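Local coordinates for protein adenylate kinase (Thermus thermophilus, PDB 3CM0) that catalyses the reversible transfer of the terminal phosphate group of ATP to AMP, yielding two molecules of ADP, at residues 146-149 against 150-154. Sequence-based numbering, arbitrary orientation.
Sequences VYRE and KTEPL
Val146 meets Lys150 one helical turn on, twice over: Lys150 N donates to Val146 O with an N-H...O angle of 161°, and the two side chains run alongside each other, Val146 CG1 lying 3.5 Å from Lys150 CE. A bend at chi3 brings the lysine's aliphatic end against that methyl. At Tyr147 the carbonyl oxygen is gripped by two donors, Thr151 N at 3.0 Å and Thr151 OG1 at 2.7 Å, which arrive from opposite faces of the carbonyl plane. The hydroxyl reaches back because OG1 stands anti to its own carbonyl carbon (chi1 -52°). Thr151 CB lies over one face of the Tyr147 ring, 4.3 Å from the centroid, a CH-pi contact shifted toward the rim, and OG1 sits over the same face, nearest CE1. A serine in place of Tyr147 would probably leave Thr151 CB and CG2 without the aromatic ring they pack against. Arg148 O accepts from Glu152 N at 3.0 Å, and its guanidinium forms a long salt bridge, NH1 to Glu152 OE1 at 3.5 Å, with the two planes 22° apart. The arginine's stronger polar partner lies one turn earlier, where NH2 makes a salt bridge with Glu145 OE2. Glu149 O faces Pro153 CD at 3.4 Å, where proline has no N-H to give, and the helix kinks. The pattern is a run of i to i+4 contacts, with threonine's hydroxyl bonded to the carbonyl four residues earlier, along kinked helix 137-160 of the adenylate kinase P-loop fold; Tyr147 lies near Lys17, predicted to bind ATP.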
loop_
_atom_site.group_PDB
_atom_site.type_symbol
_atom_site.label_atom_id
_atom_site.label_comp_id
_atom_site.label_asym_id
_atom_site.label_seq_id
_atom_site.Cartn_x
_atom_site.Cartn_y
_atom_site.Cartn_z
ATOM N N VAL A 146 16.359 1.796 -2.463
ATOM C CA VAL A 146 15.498 2.791 -3.096
ATOM C C VAL A 146 14.168 2.836 -2.342
ATOM O O VAL A 146 13.626 3.913 -2.044
ATOM C CB VAL A 146 15.248 2.439 -4.576
ATOM C CG1 VAL A 146 14.105 3.274 -5.136
ATOM C CG2 VAL A 146 16.514 2.694 -5.376
ATOM N N TYR A 147 13.634 1.658 -2.050
ATOM C CA TYR A 147 12.394 1.574 -1.294
ATOM C C TYR A 147 12.569 2.294 0.046
ATOM O O TYR A 147 11.690 3.054 0.486
ATOM C CB TYR A 147 12.023 0.106 -1.036
ATOM C CG TYR A 147 11.115 -0.079 0.168
ATOM C CD1 TYR A 147 9.728 0.122 0.081
ATOM C CD2 TYR A 147 11.657 -0.357 1.418
ATOM C CE1 TYR A 147 8.918 0.054 1.227
ATOM C CE2 TYR A 147 10.864 -0.424 2.561
ATOM C CZ TYR A 147 9.499 -0.220 2.460
ATOM O OH TYR A 147 8.732 -0.315 3.613
ATOM N N ARG A 148 13.689 2.051 0.722
ATOM C CA ARG A 148 13.897 2.722 1.996
ATOM C C ARG A 148 13.921 4.238 1.830
ATOM O O ARG A 148 13.326 4.973 2.633
ATOM C CB ARG A 148 15.199 2.263 2.647
ATOM C CG ARG A 148 15.403 2.829 4.053
ATOM C CD ARG A 148 16.802 2.508 4.593
ATOM N NE ARG A 148 17.842 3.243 3.869
ATOM C CZ ARG A 148 18.085 4.546 3.997
ATOM N NH1 ARG A 148 17.367 5.290 4.829
ATOM N NH2 ARG A 148 19.059 5.107 3.293
ATOM N N GLU A 149 14.594 4.715 0.789
ATOM C CA GLU A 149 14.688 6.167 0.582
ATOM C C GLU A 149 13.348 6.839 0.263
ATOM O O GLU A 149 13.052 7.933 0.760
ATOM C CB GLU A 149 15.695 6.475 -0.522
ATOM C CG GLU A 149 17.136 6.250 -0.116
ATOM C CD GLU A 149 18.097 6.455 -1.284
ATOM O OE1 GLU A 149 17.787 7.294 -2.158
ATOM O OE2 GLU A 149 19.157 5.790 -1.323
ATOM N N LYS A 150 12.534 6.183 -0.538
ATOM C CA LYS A 150 11.242 6.735 -0.908
ATOM C C LYS A 150 10.183 6.624 0.188
ATOM O O LYS A 150 9.218 7.401 0.234
ATOM C CB LYS A 150 10.721 6.039 -2.166
ATOM C CG LYS A 150 11.547 6.334 -3.406
ATOM C CD LYS A 150 10.885 5.843 -4.687
ATOM C CE LYS A 150 10.752 4.334 -4.747
ATOM N NZ LYS A 150 10.239 3.892 -6.081
ATOM N N THR A 151 10.356 5.651 1.070
ATOM C CA THR A 151 9.375 5.389 2.120
ATOM C C THR A 151 9.661 6.096 3.431
ATOM O O THR A 151 8.742 6.369 4.212
ATOM C CB THR A 151 9.273 3.860 2.388
ATOM O OG1 THR A 151 9.044 3.186 1.153
ATOM C CG2 THR A 151 8.123 3.549 3.326
ATOM N N GLU A 152 10.940 6.376 3.694
ATOM C CA GLU A 152 11.306 7.053 4.927
ATOM C C GLU A 152 10.478 8.330 5.254
ATOM O O GLU A 152 10.116 8.541 6.413
ATOM C CB GLU A 152 12.799 7.395 4.901
ATOM C CG GLU A 152 13.262 8.049 6.165
ATOM C CD GLU A 152 14.575 8.760 5.959
ATOM O OE1 GLU A 152 15.469 8.149 5.331
ATOM O OE2 GLU A 152 14.709 9.919 6.420
ATOM N N PRO A 153 10.200 9.202 4.256
ATOM C CA PRO A 153 9.420 10.413 4.531
ATOM C C PRO A 153 8.009 10.059 4.994
ATOM O O PRO A 153 7.457 10.756 5.806
ATOM C CB PRO A 153 9.431 11.167 3.187
ATOM C CG PRO A 153 10.709 10.640 2.523
ATOM C CD PRO A 153 10.656 9.189 2.847
ATOM N N LEU A 154 7.446 8.959 4.489
ATOM C CA LEU A 154 6.107 8.549 4.940
ATOM C C LEU A 154 6.167 8.006 6.352
ATOM O O LEU A 154 5.269 8.228 7.165
ATOM C CB LEU A 154 5.526 7.473 4.023
ATOM C CG LEU A 154 5.426 7.884 2.559
ATOM C CD1 LEU A 154 4.883 6.688 1.745
ATOM C CD2 LEU A 154 4.476 9.059 2.424
HETATM O O HOH W 1 15.713 5.293 6.581
#